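Local atomic coordinates of xylose isomerase domain protein (Alicyclobacillus acidocaldarius subsp. acidocaldarius, PDB entry 3U0H), a protein that probably acts as an isomerase, as a member of the xylose isomerase-like TIM-barrel family. Residues Leu8-Val13 / Val19-Leu24; Val35-Leu40 / Gly67-Leu72; Asp88-Cys93 / Leu134-Gly139. All blocks are in the same frame, centred on the assembly; numbering follows the deposited sequence.

Contact 1 of 3, residues Leu8-Val13 / Val19-Leu24; sequences LHPTLV and VLYLDL
L8, P10 and V13 meet Y21 and L24 in a buried, largely apolar contact between the loop that leaves the first barrel strand, 5-8, and helix 18-27, which follows it. The residues after the strand thus pack on the helix of the first beta-alpha unit of the TIM barrel. Y21 occupies the centre. With CG anti to the backbone N (chi1 171°), its ring is carried away from the helix and in among the loop residues. L8 comes from the opposing direction and lays CD2 3.5 Å from Y21 CE1. V13 reaches the ring at its edge, near the ring plane, where CG2 lies 3.6 Å from Y21 CD1; the two side chains run at roughly a right angle. The other methyl of V13 serves a second partner: CG1 meets L24 CD2 tip to tip at 3.7 Å. At the far end of the tyrosine, P10 CD approaches the hydroxyl OH of Y21 to 3.4 Å. The proline nitrogen beside it has no hydrogen to offer, and the Y21 hydroxyl is instead hydrogen-bonded to the carbonyl oxygen of D34. W39 adds a second aromatic ring, tilted by about 60° against that of Y21. The chemistry thus divides along one side chain: carbon contacts hold the ring, while the carbonyl of D34, just after the second strand, takes the hydrogen bond of the buried phenol.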
loop_
_atom_site.group_PDB
_atom_site.type_symbol
_atom_site.label_atom_id
_atom_site.label_comp_id
_atom_site.label_asym_id
_atom_site.label_seq_id
_atom_site.Cartn_x
_atom_site.Cartn_y
_atom_site.Cartn_z
ATOM N N LEU A 8 -3.808 4.673 36.394
ATOM C CA LEU A 8 -4.517 3.711 37.237
ATOM C C LEU A 8 -5.040 2.557 36.373
ATOM O O LEU A 8 -5.454 2.735 35.224
ATOM C CB LEU A 8 -5.642 4.401 37.974
ATOM C CG LEU A 8 -6.326 3.560 39.055
ATOM C CD1 LEU A 8 -5.423 3.341 40.273
ATOM C CD2 LEU A 8 -7.634 4.225 39.443
ATOM N N HIS A 9 -4.951 1.365 36.927
ATOM C CA HIS A 9 -5.445 0.174 36.283
ATOM C C HIS A 9 -6.462 -0.591 37.153
ATOM O O HIS A 9 -6.272 -0.726 38.349
ATOM C CB HIS A 9 -4.276 -0.725 36.028
ATOM C CG HIS A 9 -4.584 -1.795 35.076
ATOM N ND1 HIS A 9 -5.033 -2.983 35.472
ATOM C CD2 HIS A 9 -4.523 -1.828 33.693
ATOM C CE1 HIS A 9 -5.261 -3.759 34.365
ATOM N NE2 HIS A 9 -4.944 -3.053 33.292
ATOM N N PRO A 10 -7.517 -1.151 36.552
ATOM C CA PRO A 10 -8.615 -1.808 37.282
ATOM C C PRO A 10 -8.222 -2.881 38.321
ATOM O O PRO A 10 -8.853 -2.976 39.405
ATOM C CB PRO A 10 -9.396 -2.491 36.164
ATOM C CG PRO A 10 -9.123 -1.665 34.957
ATOM C CD PRO A 10 -7.692 -1.273 35.086
ATOM N N THR A 11 -7.182 -3.659 38.002
ATOM C CA THR A 11 -6.650 -4.671 38.925
ATOM C C THR A 11 -6.093 -4.105 40.196
ATOM O O THR A 11 -5.931 -4.826 41.143
ATOM C CB THR A 11 -5.486 -5.448 38.321
ATOM O OG1 THR A 11 -4.416 -4.531 38.045
ATOM C CG2 THR A 11 -5.918 -6.175 37.030
ATOM N N LEU A 12 -5.732 -2.843 40.228
ATOM C CA LEU A 12 -5.200 -2.300 41.468
ATOM C C LEU A 12 -6.237 -2.119 42.538
ATOM O O LEU A 12 -5.897 -2.134 43.698
ATOM C CB LEU A 12 -4.534 -0.937 41.227
ATOM C CG LEU A 12 -3.037 -0.939 41.249
ATOM C CD1 LEU A 12 -2.553 0.495 41.415
ATOM C CD2 LEU A 12 -2.606 -1.824 42.395
ATOM N N VAL A 13 -7.490 -1.899 42.140
ATOM C CA VAL A 13 -8.552 -1.499 43.046
ATOM C C VAL A 13 -9.712 -2.486 43.015
ATOM O O VAL A 13 -9.944 -3.202 42.038
ATOM C CB VAL A 13 -9.081 -0.099 42.692
ATOM C CG1 VAL A 13 -7.939 0.896 42.641
ATOM C CG2 VAL A 13 -9.834 -0.113 41.370
ATOM N N VAL A 19 -18.593 4.439 37.540
ATOM C CA VAL A 19 -18.648 5.744 38.215
ATOM C C VAL A 19 -17.655 5.824 39.374
ATOM O O VAL A 19 -16.897 6.771 39.527
ATOM C CB VAL A 19 -20.069 5.972 38.740
ATOM C CG1 VAL A 19 -20.153 7.153 39.723
ATOM C CG2 VAL A 19 -21.021 6.126 37.543
ATOM N N LEU A 20 -17.646 4.779 40.185
ATOM C CA LEU A 20 -16.849 4.810 41.403
ATOM C C LEU A 20 -15.370 4.613 41.066
ATOM O O LEU A 20 -14.504 5.098 41.792
ATOM C CB LEU A 20 -17.332 3.744 42.403
ATOM C CG LEU A 20 -18.705 3.936 43.117
ATOM C CD1 LEU A 20 -19.057 2.739 44.076
ATOM C CD2 LEU A 20 -18.759 5.287 43.843
ATOM N N TYR A 21 -15.088 3.892 39.973
ATOM C CA TYR A 21 -13.709 3.629 39.605
ATOM C C TYR A 21 -13.160 4.985 39.192
ATOM O O TYR A 21 -12.104 5.415 39.671
ATOM C CB TYR A 21 -13.592 2.538 38.527
ATOM C CG TYR A 21 -12.192 2.339 37.926
ATOM C CD1 TYR A 21 -11.108 1.990 38.716
ATOM C CD2 TYR A 21 -11.957 2.530 36.562
ATOM C CE1 TYR A 21 -9.836 1.828 38.177
ATOM C CE2 TYR A 21 -10.709 2.364 36.007
ATOM C CZ TYR A 21 -9.652 2.023 36.818
ATOM O OH TYR A 21 -8.410 1.869 36.273
ATOM N N LEU A 22 -13.913 5.709 38.371
ATOM C CA LEU A 22 -13.422 7.014 37.923
ATOM C C LEU A 22 -13.259 7.968 39.112
ATOM O O LEU A 22 -12.346 8.783 39.112
ATOM C CB LEU A 22 -14.332 7.612 36.856
ATOM C CG LEU A 22 -14.450 6.771 35.563
ATOM C CD1 LEU A 22 -15.510 7.299 34.608
ATOM C CD2 LEU A 22 -13.114 6.659 34.877
ATOM N N ASP A 23 -14.149 7.846 40.102
ATOM C CA ASP A 23 -14.091 8.665 41.322
ATOM C C ASP A 23 -12.825 8.370 42.115
ATOM O O ASP A 23 -12.158 9.270 42.600
ATOM C CB ASP A 23 -15.306 8.399 42.246
ATOM C CG ASP A 23 -16.600 9.101 41.783
ATOM O OD1 ASP A 23 -16.572 9.988 40.917
ATOM O OD2 ASP A 23 -17.680 8.795 42.337
ATOM N N LEU A 24 -12.536 7.085 42.275
ATOM C CA LEU A 24 -11.304 6.674 42.899
ATOM C C LEU A 24 -10.048 7.260 42.150
ATOM O O LEU A 24 -9.108 7.708 42.806
ATOM C CB LEU A 24 -11.303 5.149 42.962
ATOM C CG LEU A 24 -10.501 4.362 43.990
ATOM C CD1 LEU A 24 -11.134 2.979 44.073
ATOM C CD2 LEU A 24 -9.036 4.268 43.575
#

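Contact 2 of 3, residues Val35-Leu40 / Gly67-Leu72; sequences VPFHWL and GLPLNL
F37 and P69 cross obliquely, and theirs is the one apolar side-chain contact between the start of helix 37-47 and the loop that follows strand 62-67. The phenylalanine stands in the first turn of the helix, just after P36 at the N-cap position. Its CG is anti to the backbone N (chi1 178°), which sends the ring out toward the loop. There CD2 lies 3.8 Å from P69 CB, the proline meeting the ring at a slant. P69 is the centre of an inverse gamma turn, so the main chain bends sharply at the very residue that presents its ring to F37. F37 also packs on L66 and C93, and both side chains of the pair touch R89 of helix 86-95.

Nearer the barrel strands, water takes over from side chains. One molecule accepts from F37 N at 3.0 Å and donates to G67 O at 2.8 Å, linking the first turn of the helix to the end of the strand. A second water, between V35 O and G67 N, makes a more doubtful bridge. The first bridge lies at the carboxy-terminal ends of the strands, the side on which TIM-barrel enzymes place their active sites. A 1,2-ethanediol, probably from the crystallisation liquor, lies near G67. The chemistry implies a joint of two kinds: a small apolar contact between F37 and P69, and beside it backbone groups that are coupled through water instead of being bonded directly.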
loop_
_atom_site.group_PDB
_atom_site.type_symbol
_atom_site.label_atom_id
_atom_site.label_comp_id
_atom_site.label_asym_id
_atom_site.label_seq_id
_atom_site.Cartn_x
_atom_site.Cartn_y
_atom_site.Cartn_z
ATOM N N VAL A 35 -9.180 1.992 31.381
ATOM C CA VAL A 35 -10.527 1.469 31.532
ATOM C C VAL A 35 -10.751 0.535 30.356
ATOM O O VAL A 35 -10.590 0.946 29.231
ATOM C CB VAL A 35 -11.570 2.577 31.487
ATOM C CG1 VAL A 35 -12.987 1.984 31.621
ATOM C CG2 VAL A 35 -11.303 3.606 32.598
ATOM N N PRO A 36 -11.110 -0.741 30.619
ATOM C CA PRO A 36 -11.493 -1.615 29.520
ATOM C C PRO A 36 -12.728 -1.091 28.717
ATOM O O PRO A 36 -13.660 -0.456 29.271
ATOM C CB PRO A 36 -11.783 -2.965 30.217
ATOM C CG PRO A 36 -11.226 -2.891 31.596
ATOM C CD PRO A 36 -10.987 -1.444 31.917
ATOM N N PHE A 37 -12.744 -1.353 27.417
ATOM C CA PHE A 37 -13.750 -0.757 26.531
ATOM C C PHE A 37 -15.212 -1.192 26.857
ATOM O O PHE A 37 -16.163 -0.376 26.724
ATOM C CB PHE A 37 -13.432 -1.061 25.036
ATOM C CG PHE A 37 -14.480 -0.490 24.076
ATOM C CD1 PHE A 37 -14.547 0.873 23.851
ATOM C CD2 PHE A 37 -15.448 -1.301 23.516
ATOM C CE1 PHE A 37 -15.502 1.405 23.044
ATOM C CE2 PHE A 37 -16.427 -0.767 22.686
ATOM C CZ PHE A 37 -16.444 0.587 22.442
ATOM N N HIS A 38 -15.399 -2.466 27.229
ATOM C CA HIS A 38 -16.719 -2.966 27.680
ATOM C C HIS A 38 -17.268 -2.105 28.763
ATOM O O HIS A 38 -18.498 -1.907 28.821
ATOM C CB HIS A 38 -16.665 -4.421 28.169
ATOM C CG HIS A 38 -16.802 -5.448 27.072
ATOM N ND1 HIS A 38 -17.245 -5.138 25.800
ATOM C CD2 HIS A 38 -16.584 -6.838 27.082
ATOM C CE1 HIS A 38 -17.296 -6.280 25.053
ATOM N NE2 HIS A 38 -16.900 -7.320 25.845
ATOM N N TRP A 39 -16.419 -1.529 29.610
ATOM C CA TRP A 39 -16.982 -0.683 30.646
ATOM C C TRP A 39 -17.546 0.552 30.032
ATOM O O TRP A 39 -18.673 0.963 30.322
ATOM C CB TRP A 39 -15.950 -0.251 31.627
ATOM C CG TRP A 39 -15.291 -1.291 32.470
ATOM C CD1 TRP A 39 -14.850 -2.612 32.115
ATOM C CD2 TRP A 39 -14.896 -1.096 33.874
ATOM N NE1 TRP A 39 -14.223 -3.216 33.183
ATOM C CE2 TRP A 39 -14.222 -2.338 34.293
ATOM C CE3 TRP A 39 -15.030 -0.064 34.776
ATOM C CZ2 TRP A 39 -13.712 -2.481 35.570
ATOM C CZ3 TRP A 39 -14.533 -0.226 36.071
ATOM C CH2 TRP A 39 -13.886 -1.399 36.454
ATOM N N LEU A 40 -16.765 1.154 29.145
ATOM C CA LEU A 40 -17.190 2.380 28.498
ATOM C C LEU A 40 -18.412 2.151 27.579
ATOM O O LEU A 40 -19.300 2.989 27.502
ATOM C CB LEU A 40 -16.022 2.965 27.703
ATOM C CG LEU A 40 -14.711 3.279 28.433
ATOM C CD1 LEU A 40 -13.639 3.652 27.433
ATOM C CD2 LEU A 40 -14.933 4.365 29.481
ATOM N N GLY A 67 -7.933 -1.272 24.809
ATOM C CA GLY A 67 -7.810 -2.731 24.616
ATOM C C GLY A 67 -8.602 -3.179 23.403
ATOM O O GLY A 67 -9.821 -3.040 23.372
ATOM N N LEU A 68 -7.936 -3.720 22.389
ATOM C CA LEU A 68 -8.605 -4.046 21.095
ATOM C C LEU A 68 -9.967 -4.695 21.259
ATOM O O LEU A 68 -10.047 -5.794 21.748
ATOM C CB LEU A 68 -7.745 -5.016 20.315
ATOM C CG LEU A 68 -8.185 -5.429 18.916
ATOM C CD1 LEU A 68 -8.400 -4.176 18.028
ATOM C CD2 LEU A 68 -7.061 -6.347 18.381
ATOM N N PRO A 69 -11.053 -4.051 20.825
ATOM C CA PRO A 69 -12.354 -4.705 21.152
ATOM C C PRO A 69 -12.850 -5.603 20.039
ATOM O O PRO A 69 -13.858 -5.310 19.405
ATOM C CB PRO A 69 -13.303 -3.509 21.324
ATOM C CG PRO A 69 -12.762 -2.562 20.300
ATOM C CD PRO A 69 -11.247 -2.670 20.382
ATOM N N LEU A 70 -12.085 -6.667 19.789
ATOM C CA LEU A 70 -12.473 -7.810 18.997
ATOM C C LEU A 70 -11.548 -8.969 19.353
ATOM O O LEU A 70 -10.527 -8.823 20.036
ATOM C CB LEU A 70 -12.381 -7.496 17.501
ATOM C CG LEU A 70 -11.069 -7.088 16.850
ATOM C CD1 LEU A 70 -10.012 -8.184 16.732
ATOM C CD2 LEU A 70 -11.267 -6.363 15.498
ATOM N N ASN A 71 -11.878 -10.124 18.818
ATOM C CA ASN A 71 -11.195 -11.332 19.128
ATOM C C ASN A 71 -10.507 -11.706 17.820
ATOM O O ASN A 71 -11.163 -11.975 16.802
ATOM C CB ASN A 71 -12.242 -12.361 19.578
ATOM C CG ASN A 71 -11.656 -13.719 19.952
ATOM O OD1 ASN A 71 -10.597 -14.132 19.469
ATOM N ND2 ASN A 71 -12.396 -14.450 20.817
ATOM N N LEU A 72 -9.178 -11.747 17.881
ATOM C CA LEU A 72 -8.315 -11.999 16.709
ATOM C C LEU A 72 -8.375 -13.456 16.232
ATOM O O LEU A 72 -7.772 -13.776 15.189
ATOM C CB LEU A 72 -6.858 -11.634 17.014
ATOM C CG LEU A 72 -6.512 -10.110 17.033
ATOM C CD1 LEU A 72 -5.183 -9.896 17.745
ATOM C CD2 LEU A 72 -6.531 -9.508 15.617
HETATM O O HOH W 1 -10.064 0.489 26.825
HETATM O O HOH W 2 -10.966 -3.214 25.932
#

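Contact 3 of 3, residues Asp88-Cys93 / Leu134-Gly139; sequences DRARLC and LGMRVG
R91, on helix 86-95, passes L134 at about a right angle, and its side chain can be followed outward atom by atom. From CB the chain turns so that CG is anti to the carbonyl carbon (chi1 -68°), and CG comes 4.1 Å from L134 CD2. Beyond it the chain is extended through CD to NE, which passes the same leucine methyl, L134 CD2, at 4.2 Å. At the tip, NH1 forms a salt bridge with OD1 of D88, one helical turn back, at 2.6 Å. The bond is far from straight, with an N-H...O angle of 131°, and it meets the carboxylate on its anti side, about 30° out of the carboxylate plane. The other terminal nitrogen, NH2, makes a salt bridge to E199 of the second subunit, so one guanidinium serves an acid within its own helix and another across the subunit interface. A leucine in place of R91 would probably leave both D88 and E199 of the second subunit without this positive partner.

In the TIM barrel this helix packs on the outside, against the turn that leads from helix 113-131 into strand 137-141, and L134 and M136 belong to that turn. Beside the arginine, A90 makes the apolar contacts. Its CB lies 3.6 Å from L134 CD1, on the branch of the leucine that R91 does not use. The same CB is 3.9 Å from SE of M136, a selenomethionine whose chain bends at its end, placing CE 3.9 Å from A90 O. L66 and L131 also pack on A90, and E199 of the second subunit touches L134 too.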
loop_
_atom_site.group_PDB
_atom_site.type_symbol
_atom_site.label_atom_id
_atom_site.label_comp_id
_atom_site.label_asym_id
_atom_site.label_seq_id
_atom_site.Cartn_x
_atom_site.Cartn_y
_atom_site.Cartn_z
ATOM N N ASP A 88 -15.403 3.420 14.772
ATOM C CA ASP A 88 -16.243 4.214 15.693
ATOM C C ASP A 88 -15.909 3.987 17.159
ATOM O O ASP A 88 -15.884 4.933 17.933
ATOM C CB ASP A 88 -17.745 4.014 15.422
ATOM C CG ASP A 88 -18.209 4.669 14.071
ATOM O OD1 ASP A 88 -17.452 5.518 13.496
ATOM O OD2 ASP A 88 -19.334 4.346 13.587
ATOM N N ARG A 89 -15.612 2.753 17.536
ATOM C CA ARG A 89 -15.129 2.464 18.896
ATOM C C ARG A 89 -13.769 3.132 19.115
ATOM O O ARG A 89 -13.537 3.758 20.162
ATOM C CB ARG A 89 -15.023 0.960 19.179
ATOM C CG ARG A 89 -16.345 0.252 19.070
ATOM C CD ARG A 89 -16.243 -1.274 19.235
ATOM N NE ARG A 89 -17.568 -1.834 19.136
ATOM C CZ ARG A 89 -17.881 -3.080 18.793
ATOM N NH1 ARG A 89 -19.152 -3.418 18.774
ATOM N NH2 ARG A 89 -16.963 -3.985 18.478
ATOM N N ALA A 90 -12.887 3.054 18.135
ATOM C CA ALA A 90 -11.635 3.795 18.310
ATOM C C ALA A 90 -11.838 5.324 18.364
ATOM O O ALA A 90 -11.113 6.002 19.107
ATOM C CB ALA A 90 -10.603 3.419 17.288
ATOM N N ARG A 91 -12.787 5.892 17.602
ATOM C CA ARG A 91 -12.923 7.350 17.615
ATOM C C ARG A 91 -13.454 7.804 18.992
ATOM O O ARG A 91 -13.041 8.818 19.510
ATOM C CB ARG A 91 -13.887 7.836 16.552
ATOM C CG ARG A 91 -13.484 7.686 15.088
ATOM C CD ARG A 91 -14.629 8.046 14.119
ATOM N NE ARG A 91 -14.148 7.942 12.753
ATOM C CZ ARG A 91 -14.401 6.953 11.905
ATOM N NH1 ARG A 91 -15.243 5.962 12.188
ATOM N NH2 ARG A 91 -13.846 6.966 10.719
ATOM N N LEU A 92 -14.372 7.048 19.578
ATOM C CA LEU A 92 -14.934 7.388 20.864
ATOM C C LEU A 92 -13.745 7.390 21.838
ATOM O O LEU A 92 -13.572 8.313 22.583
ATOM C CB LEU A 92 -16.037 6.422 21.274
ATOM C CG LEU A 92 -16.457 6.528 22.770
ATOM C CD1 LEU A 92 -16.998 7.936 23.136
ATOM C CD2 LEU A 92 -17.459 5.429 23.184
ATOM N N CYS A 93 -12.864 6.408 21.760
ATOM C CA CYS A 93 -11.787 6.377 22.740
ATOM C C CYS A 93 -10.786 7.476 22.497
ATOM O O CYS A 93 -10.245 8.025 23.472
ATOM C CB CYS A 93 -11.093 5.013 22.786
ATOM S SG CYS A 93 -12.162 3.715 23.461
ATOM N N LEU A 134 -6.791 7.588 11.974
ATOM C CA LEU A 134 -7.089 8.159 13.268
ATOM C C LEU A 134 -5.807 8.550 13.939
ATOM O O LEU A 134 -5.814 9.146 14.996
ATOM C CB LEU A 134 -7.842 7.128 14.138
ATOM C CG LEU A 134 -9.003 6.383 13.446
ATOM C CD1 LEU A 134 -9.649 5.338 14.372
ATOM C CD2 LEU A 134 -10.031 7.387 12.887
ATOM N N GLY A 135 -4.685 8.227 13.324
ATOM C CA GLY A 135 -3.408 8.525 13.962
ATOM C C GLY A 135 -3.215 7.692 15.217
ATOM O O GLY A 135 -2.827 8.188 16.271
HETATM N N MSE A 136 -3.535 6.423 15.140
HETATM C CA MSE A 136 -3.404 5.585 16.325
HETATM C C MSE A 136 -2.477 4.417 16.019
HETATM O O MSE A 136 -2.342 3.933 14.863
HETATM C CB MSE A 136 -4.777 5.162 16.814
HETATM C CG MSE A 136 -5.598 6.266 17.517
HETATM SE SE MSE A 136 -7.453 5.702 17.891
HETATM C CE MSE A 136 -7.365 5.212 19.785
ATOM N N ARG A 137 -1.771 3.999 17.040
ATOM C CA ARG A 137 -0.879 2.863 16.873
ATOM C C ARG A 137 -1.390 1.652 17.631
ATOM O O ARG A 137 -2.106 1.780 18.644
ATOM C CB ARG A 137 0.538 3.215 17.347
ATOM C CG ARG A 137 1.330 4.215 16.491
ATOM C CD ARG A 137 2.490 4.850 17.288
ATOM N NE ARG A 137 1.971 5.636 18.420
ATOM C CZ ARG A 137 2.526 5.743 19.613
ATOM N NH1 ARG A 137 3.642 5.147 19.926
ATOM N NH2 ARG A 137 1.937 6.470 20.507
ATOM N N VAL A 138 -0.995 0.483 17.119
ATOM C CA VAL A 138 -1.232 -0.799 17.705
ATOM C C VAL A 138 0.013 -1.217 18.489
ATOM O O VAL A 138 1.120 -1.254 17.987
ATOM C CB VAL A 138 -1.566 -1.851 16.604
ATOM C CG1 VAL A 138 -1.779 -3.278 17.193
ATOM C CG2 VAL A 138 -2.784 -1.397 15.829
ATOM N N GLY A 139 -0.161 -1.491 19.751
ATOM C CA GLY A 139 0.916 -2.073 20.523
ATOM C C GLY A 139 0.553 -3.498 20.897
ATOM O O GLY A 139 -0.550 -3.793 21.372
#

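How the contacts relate
From the N terminus the contacts follow one another in series, none nested in or crossing another. Contact 1 closes a short loop, with five residues between its segments, and joins the end of the first strand to the helix after it. Contact 2 spans 26 residues and links the exits of the second and third strands. Contact 3 spans 40 and sets helix 86-95 against the entrance to the fifth strand, beside another subunit. Neighbours in this series touch: P10 packs on P36 between contacts 1 and 2, and F37 on R89 between contacts 2 and 3. Contacts 1 and 3 stay separate, about 12 Å apart at their nearest atoms, so contact 2 connects them along the barrel wall.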